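Local coordinates for type III restriction-modification enzyme EcoP15I Res subunit (Escherichia coli, PDB 4ZCF), which acts with its Mod partner as an ATP-driven type III restriction enzyme, cutting DNA 25-27 base pairs downstream of one of two inversely oriented recognition sites, at residues N125-D130 with R142-Y147; Y94-F99 with E134-D139. All blocks are in the same frame, centred on the assembly; numbering follows the deposited sequence.

Contact 1 (N125-D130 with R142-Y147). With AMP (adenosine monophosphate), chain H.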
loop_
_atom_site.group_PDB
_atom_site.type_symbol
_atom_site.label_atom_id
_atom_site.label_comp_id
_atom_site.label_asym_id
_atom_site.label_seq_id
_atom_site.Cartn_x
_atom_site.Cartn_y
_atom_site.Cartn_z
ATOM N N ASN C 125 10.189 -1.984 -18.176
ATOM C CA ASN C 125 10.809 -3.308 -18.156
ATOM C C ASN C 125 12.326 -3.179 -18.292
ATOM O O ASN C 125 13.070 -3.667 -17.441
ATOM C CB ASN C 125 10.229 -4.157 -19.306
ATOM C CG ASN C 125 10.437 -5.643 -19.179
ATOM O OD1 ASN C 125 9.554 -6.379 -18.732
ATOM N ND2 ASN C 125 11.594 -6.123 -19.606
ATOM N N PHE C 126 12.775 -2.463 -19.334
ATOM C CA PHE C 126 14.180 -2.196 -19.625
ATOM C C PHE C 126 14.876 -1.467 -18.474
ATOM O O PHE C 126 15.952 -1.888 -18.066
ATOM C CB PHE C 126 14.288 -1.390 -20.931
ATOM C CG PHE C 126 15.678 -1.255 -21.522
ATOM C CD1 PHE C 126 16.568 -2.328 -21.510
ATOM C CD2 PHE C 126 16.070 -0.079 -22.155
ATOM C CE1 PHE C 126 17.840 -2.203 -22.061
ATOM C CE2 PHE C 126 17.336 0.037 -22.729
ATOM C CZ PHE C 126 18.214 -1.021 -22.671
ATOM N N LEU C 127 14.241 -0.409 -17.933
ATOM C CA LEU C 127 14.732 0.411 -16.819
ATOM C C LEU C 127 14.930 -0.361 -15.532
ATOM O O LEU C 127 15.869 -0.068 -14.796
ATOM C CB LEU C 127 13.799 1.594 -16.554
ATOM C CG LEU C 127 13.970 2.805 -17.465
ATOM C CD1 LEU C 127 12.731 3.673 -17.451
ATOM C CD2 LEU C 127 15.195 3.625 -17.078
ATOM N N LYS C 128 14.059 -1.352 -15.266
ATOM C CA LYS C 128 14.098 -2.190 -14.062
ATOM C C LYS C 128 14.969 -3.455 -14.191
ATOM O O LYS C 128 15.255 -4.095 -13.185
ATOM C CB LYS C 128 12.662 -2.561 -13.648
ATOM C CG LYS C 128 11.870 -1.375 -13.106
ATOM C CD LYS C 128 10.551 -1.809 -12.484
ATOM C CE LYS C 128 9.847 -0.658 -11.816
ATOM N NZ LYS C 128 8.371 -0.834 -11.823
ATOM N N SER C 129 15.364 -3.832 -15.415
ATOM C CA SER C 129 16.137 -5.047 -15.667
ATOM C C SER C 129 17.493 -5.020 -15.021
ATOM O O SER C 129 18.158 -3.986 -15.040
ATOM C CB SER C 129 16.254 -5.341 -17.161
ATOM O OG SER C 129 17.050 -4.365 -17.806
ATOM N N ASP C 130 17.908 -6.170 -14.474
ATOM C CA ASP C 130 19.189 -6.374 -13.807
ATOM C C ASP C 130 20.374 -6.109 -14.740
ATOM O O ASP C 130 21.347 -5.489 -14.308
ATOM C CB ASP C 130 19.258 -7.789 -13.231
ATOM N N ARG C 142 26.087 4.532 -10.109
ATOM C CA ARG C 142 24.771 5.145 -9.950
ATOM C C ARG C 142 23.659 4.102 -9.993
ATOM O O ARG C 142 23.791 3.059 -10.638
ATOM C CB ARG C 142 24.508 6.207 -11.037
ATOM C CG ARG C 142 25.388 7.444 -10.956
ATOM C CD ARG C 142 25.119 8.284 -9.723
ATOM N NE ARG C 142 25.820 9.566 -9.777
ATOM C CZ ARG C 142 27.046 9.780 -9.311
ATOM N NH1 ARG C 142 27.738 8.789 -8.762
ATOM N NH2 ARG C 142 27.594 10.985 -9.398
ATOM N N GLU C 143 22.549 4.411 -9.304
ATOM C CA GLU C 143 21.355 3.571 -9.232
ATOM C C GLU C 143 20.187 4.375 -9.742
ATOM O O GLU C 143 20.030 5.525 -9.351
ATOM C CB GLU C 143 21.060 3.136 -7.783
ATOM C CG GLU C 143 22.211 2.465 -7.061
ATOM C CD GLU C 143 22.620 1.080 -7.522
ATOM O OE1 GLU C 143 21.827 0.400 -8.221
ATOM O OE2 GLU C 143 23.735 0.661 -7.132
ATOM N N LEU C 144 19.370 3.800 -10.608
ATOM C CA LEU C 144 18.204 4.542 -11.037
ATOM C C LEU C 144 16.948 4.079 -10.280
ATOM O O LEU C 144 16.715 2.878 -10.114
ATOM C CB LEU C 144 18.023 4.607 -12.574
ATOM C CG LEU C 144 17.762 3.312 -13.347
ATOM C CD1 LEU C 144 16.273 2.986 -13.404
ATOM C CD2 LEU C 144 18.250 3.451 -14.764
ATOM N N ARG C 145 16.211 5.046 -9.734
ATOM C CA ARG C 145 14.949 4.834 -9.035
ATOM C C ARG C 145 13.914 5.257 -10.054
ATOM O O ARG C 145 14.031 6.327 -10.666
ATOM C CB ARG C 145 14.856 5.657 -7.730
ATOM C CG ARG C 145 15.833 5.234 -6.632
ATOM C CD ARG C 145 15.561 3.832 -6.061
ATOM N NE ARG C 145 16.751 3.288 -5.388
ATOM C CZ ARG C 145 17.733 2.616 -5.995
ATOM N NH1 ARG C 145 17.669 2.356 -7.298
ATOM N NH2 ARG C 145 18.776 2.189 -5.302
ATOM N N THR C 146 12.971 4.353 -10.319
ATOM C CA THR C 146 11.942 4.531 -11.328
ATOM C C THR C 146 10.574 4.650 -10.679
ATOM O O THR C 146 10.234 3.854 -9.808
ATOM C CB THR C 146 12.126 3.497 -12.474
ATOM O OG1 THR C 146 11.108 3.650 -13.466
ATOM C CG2 THR C 146 12.168 2.077 -11.976
ATOM N N TYR C 147 9.829 5.698 -11.055
ATOM C CA TYR C 147 8.502 6.029 -10.544
ATOM C C TYR C 147 7.582 5.998 -11.746
ATOM O O TYR C 147 7.708 6.816 -12.656
ATOM C CB TYR C 147 8.502 7.427 -9.871
ATOM C CG TYR C 147 9.622 7.607 -8.872
ATOM C CD1 TYR C 147 10.860 8.102 -9.264
ATOM C CD2 TYR C 147 9.459 7.241 -7.537
ATOM C CE1 TYR C 147 11.910 8.224 -8.357
ATOM C CE2 TYR C 147 10.498 7.380 -6.615
ATOM C CZ TYR C 147 11.732 7.844 -7.039
ATOM O OH TYR C 147 12.774 7.962 -6.156
HETATM P P AMP H . 10.764 2.362 -27.296
HETATM O O1P AMP H . 9.536 2.797 -28.003
HETATM O O2P AMP H . 11.851 3.037 -28.047
HETATM O O3P AMP H . 10.726 3.087 -26.001
HETATM O "O5'" AMP H . 10.899 0.781 -27.125
HETATM C "C5'" AMP H . 12.035 0.100 -27.627
HETATM C "C4'" AMP H . 12.417 -1.058 -26.761
HETATM O "O4'" AMP H . 13.596 -1.723 -27.290
HETATM C "C3'" AMP H . 12.793 -0.590 -25.398
HETATM O "O3'" AMP H . 11.639 -0.634 -24.558
HETATM C "C2'" AMP H . 13.877 -1.483 -24.947
HETATM O "O2'" AMP H . 13.347 -2.591 -24.204
HETATM C "C1'" AMP H . 14.508 -2.015 -26.192
HETATM N N9 AMP H . 15.806 -1.526 -26.438
HETATM C C8 AMP H . 16.058 -0.267 -26.738
HETATM N N7 AMP H . 17.392 -0.109 -26.960
HETATM C C5 AMP H . 17.984 -1.446 -26.818
HETATM C C6 AMP H . 19.270 -2.051 -26.909
HETATM N N6 AMP H . 20.416 -1.277 -27.222
HETATM N N1 AMP H . 19.383 -3.385 -26.684
HETATM C C2 AMP H . 18.337 -4.138 -26.376
HETATM N N3 AMP H . 17.107 -3.644 -26.272
HETATM C C4 AMP H . 16.858 -2.329 -26.478
#

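Contact 2 (Y94-F99 with E134-D139)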
loop_
_atom_site.group_PDB
_atom_site.type_symbol
_atom_site.label_atom_id
_atom_site.label_comp_id
_atom_site.label_asym_id
_atom_site.label_seq_id
_atom_site.Cartn_x
_atom_site.Cartn_y
_atom_site.Cartn_z
ATOM N N TYR C 94 19.028 7.464 -24.916
ATOM C CA TYR C 94 18.470 8.462 -24.018
ATOM C C TYR C 94 18.713 8.155 -22.544
ATOM O O TYR C 94 18.896 9.073 -21.745
ATOM C CB TYR C 94 17.028 8.873 -24.370
ATOM C CG TYR C 94 15.872 7.946 -24.059
ATOM C CD1 TYR C 94 15.561 7.603 -22.740
ATOM C CD2 TYR C 94 14.944 7.617 -25.038
ATOM C CE1 TYR C 94 14.435 6.839 -22.434
ATOM C CE2 TYR C 94 13.814 6.856 -24.744
ATOM C CZ TYR C 94 13.568 6.461 -23.442
ATOM O OH TYR C 94 12.444 5.716 -23.173
ATOM N N ILE C 95 18.775 6.863 -22.196
ATOM C CA ILE C 95 19.070 6.447 -20.828
ATOM C C ILE C 95 20.536 6.750 -20.526
ATOM O O ILE C 95 20.825 7.355 -19.493
ATOM C CB ILE C 95 18.650 4.986 -20.536
ATOM C CG1 ILE C 95 17.105 4.859 -20.558
ATOM C CG2 ILE C 95 19.199 4.544 -19.192
ATOM C CD1 ILE C 95 16.550 3.450 -20.825
ATOM N N LYS C 96 21.449 6.386 -21.448
ATOM C CA LYS C 96 22.873 6.677 -21.275
ATOM C C LYS C 96 23.126 8.186 -21.167
ATOM O O LYS C 96 23.967 8.590 -20.376
ATOM C CB LYS C 96 23.740 6.032 -22.369
ATOM C CG LYS C 96 25.194 5.924 -21.931
ATOM C CD LYS C 96 26.088 5.221 -22.949
ATOM C CE LYS C 96 27.495 5.777 -22.918
ATOM N NZ LYS C 96 28.091 5.765 -21.548
ATOM N N THR C 97 22.352 9.009 -21.894
ATOM C CA THR C 97 22.444 10.468 -21.827
ATOM C C THR C 97 22.008 10.981 -20.432
ATOM O O THR C 97 22.655 11.875 -19.894
ATOM C CB THR C 97 21.680 11.120 -22.982
ATOM O OG1 THR C 97 21.923 10.415 -24.191
ATOM C CG2 THR C 97 22.059 12.562 -23.176
ATOM N N ILE C 98 20.943 10.388 -19.838
ATOM C CA ILE C 98 20.441 10.711 -18.497
ATOM C C ILE C 98 21.569 10.556 -17.452
ATOM O O ILE C 98 21.704 11.393 -16.549
ATOM C CB ILE C 98 19.202 9.830 -18.188
ATOM C CG1 ILE C 98 17.930 10.497 -18.704
ATOM C CG2 ILE C 98 19.089 9.454 -16.688
ATOM C CD1 ILE C 98 16.805 9.535 -19.000
ATOM N N PHE C 99 22.384 9.487 -17.611
ATOM C CA PHE C 99 23.540 9.168 -16.768
ATOM C C PHE C 99 24.662 10.129 -17.007
ATOM O O PHE C 99 25.344 10.486 -16.049
ATOM C CB PHE C 99 24.019 7.736 -16.989
ATOM C CG PHE C 99 23.197 6.712 -16.254
ATOM C CD1 PHE C 99 23.497 6.370 -14.942
ATOM C CD2 PHE C 99 22.113 6.098 -16.867
ATOM C CE1 PHE C 99 22.720 5.434 -14.254
ATOM C CE2 PHE C 99 21.339 5.160 -16.180
ATOM C CZ PHE C 99 21.648 4.836 -14.877
ATOM N N GLU C 134 23.123 -3.492 -13.703
ATOM C CA GLU C 134 24.531 -3.902 -13.627
ATOM C C GLU C 134 25.377 -3.094 -14.577
ATOM O O GLU C 134 26.376 -2.556 -14.135
ATOM C CB GLU C 134 24.704 -5.397 -13.880
ATOM C CG GLU C 134 24.498 -6.221 -12.629
ATOM C CD GLU C 134 24.004 -7.632 -12.874
ATOM O OE1 GLU C 134 24.614 -8.337 -13.713
ATOM O OE2 GLU C 134 23.007 -8.034 -12.229
ATOM N N HIS C 135 24.943 -2.939 -15.850
ATOM C CA HIS C 135 25.624 -2.147 -16.882
ATOM C C HIS C 135 25.929 -0.723 -16.405
ATOM O O HIS C 135 27.081 -0.305 -16.443
ATOM C CB HIS C 135 24.806 -2.130 -18.192
ATOM C CG HIS C 135 25.389 -1.279 -19.284
ATOM N ND1 HIS C 135 26.421 -1.732 -20.076
ATOM C CD2 HIS C 135 25.039 -0.032 -19.690
ATOM C CE1 HIS C 135 26.681 -0.746 -20.920
ATOM N NE2 HIS C 135 25.868 0.291 -20.729
ATOM N N PHE C 136 24.913 -0.012 -15.906
ATOM C CA PHE C 136 25.054 1.369 -15.446
ATOM C C PHE C 136 25.677 1.612 -14.074
ATOM O O PHE C 136 26.169 2.717 -13.841
ATOM C CB PHE C 136 23.768 2.165 -15.654
ATOM C CG PHE C 136 23.476 2.502 -17.096
ATOM C CD1 PHE C 136 24.307 3.366 -17.809
ATOM C CD2 PHE C 136 22.339 2.009 -17.724
ATOM C CE1 PHE C 136 24.023 3.700 -19.136
ATOM C CE2 PHE C 136 22.048 2.356 -19.047
ATOM C CZ PHE C 136 22.891 3.205 -19.743
ATOM N N ARG C 137 25.692 0.601 -13.187
ATOM C CA ARG C 137 26.322 0.686 -11.853
ATOM C C ARG C 137 27.835 0.532 -12.027
ATOM O O ARG C 137 28.610 1.165 -11.315
ATOM C CB ARG C 137 25.765 -0.410 -10.919
ATOM C CG ARG C 137 26.300 -0.417 -9.476
ATOM C CD ARG C 137 25.473 -1.277 -8.523
ATOM N NE ARG C 137 25.214 -2.608 -9.060
ATOM C CZ ARG C 137 24.006 -3.093 -9.324
ATOM N NH1 ARG C 137 22.918 -2.363 -9.081
ATOM N NH2 ARG C 137 23.873 -4.311 -9.827
ATOM N N ASP C 138 28.252 -0.306 -12.983
ATOM C CA ASP C 138 29.662 -0.503 -13.279
ATOM C C ASP C 138 30.262 0.784 -13.868
ATOM O O ASP C 138 31.262 1.296 -13.351
ATOM C CB ASP C 138 29.850 -1.669 -14.261
ATOM C CG ASP C 138 29.734 -3.059 -13.657
ATOM O OD1 ASP C 138 30.009 -3.207 -12.436
ATOM O OD2 ASP C 138 29.407 -4.008 -14.414
ATOM N N ASP C 139 29.627 1.312 -14.918
ATOM C CA ASP C 139 30.097 2.467 -15.652
ATOM C C ASP C 139 29.967 3.809 -14.937
ATOM O O ASP C 139 30.770 4.694 -15.219
ATOM C CB ASP C 139 29.442 2.516 -17.042
ATOM C CG ASP C 139 29.840 1.417 -18.025
ATOM O OD1 ASP C 139 30.881 0.747 -17.789
ATOM O OD2 ASP C 139 29.144 1.267 -19.065
#

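Contact 1 (N125-D130 with R142-Y147)
Helix 117-128 gives the AMP pocket of the helicase-type domain several residues, F126 among them, and at the end of that helix L127 and K128 rest on L144 and T146 of strand 143-148, an edge strand, within this chain, of the first parallel sheet. L127 and L144 meet roughly at right angles, methyl against methyl, with L127 CD2 3.8 Å from L144 CD2. The L144 torsion, which sets CG between the backbone N and the carbonyl carbon (chi1 64°), carries the other methyl to the helix backbone, CD1 lying 3.4 Å from L127 O. Beside this pair the aliphatic part of K128 crosses the T146 methyl: K128 CE is 3.6 Å from T146 CG2, and K128 CG is equally close. Beyond its own strand contact L127 also reaches V185 on strand 180-186, while K128 packs on E191 of a neighbouring subunit. One residue earlier, F126 faces the nucleotide, with AMP C2' over one face of its ring and F126 CB 3.6 Å from AMP O2'. S129, at the N-cap position of helix 130-140, turns its hydroxyl back on the preceding helix: S129 OG donates to F126 O over 2.7 Å, tilted 24° from the carbonyl plane, and so ties the helix junction to the nucleotide-binding residue. With no hydrogen bond or ion pair across it, the contact rests on van der Waals packing of methyls and the K128 methylenes, while F126, the residue just before L127, meets AMP.

Contact 2 (Y94-F99 with E134-D139)
F136, which has the largest surface buried here, slides its ring between helices 90-105 and 130-140, where F99 meets one face in an offset stack. The two rings are nearly parallel, their planes 5° apart and their centroids 4.2 Å, and the shift sets F99 CE2 over the rim of F136. The displacement also puts the F136 methylene over F99: F136 CB stands 3.9 Å from the centroid of the F99 ring, a CH-pi contact 25° off the normal. Both CB atoms point across the gap, and with CG anti to the carbonyl carbon in each residue the two rings meet face to face. The opposite face of F136 is covered by its neighbour H135, whose CD2 lies 3.7 Å above the ring centre. K96 contributes its aliphatic start at the ring edge, where K96 CG is 3.8 Å from F136 CE1. I95 comes in obliquely, with I95 CG2 3.6 Å from F136 CE2, and the same methyl lies in the plane of the F99 ring at its edge. Helix 90-105 is the one that follows the P-loop of this RecA-like fold, starting at K90 and T91 of the AMP pocket; the short axes run 11.7 Å apart at closest and diverge by 31°, a separation bridged by the aromatic pair. Beyond CG the K96 chain bends at chi3 and chi4, and NZ hydrogen-bonds Y140 OH, with the carboxylate of D139 nearby but not in contact. H135 NE2 is bonded to Y92 OH, which ties helix 130-140 to the first turn of the P-loop helix.

Overall arrangement
Contacts 1 and 2 have centres 10 Å apart and share one side of the first RecA-like sheet; their segments alternate along the chain, since helix 130-140 links helix 117-128 to strand 143-148. L144 of contact 1 also touches contact 2: its CD2 lies 3.7 Å from F99 CZ, joining the leucine packing to the phenylalanine stack. A salt bridge from R137 NH1 to E143 OE1, 3.1 Å long, ties helix 130-140 to the strand. Toward the nucleotide, F126 CD2 meets I95 CD1 at 3.8 Å, and F126 touches both I95 and AMP. The I95 side chain comes within about 7 Å of AMP (nearest atoms), which makes contact 2 second-shell to the pocket.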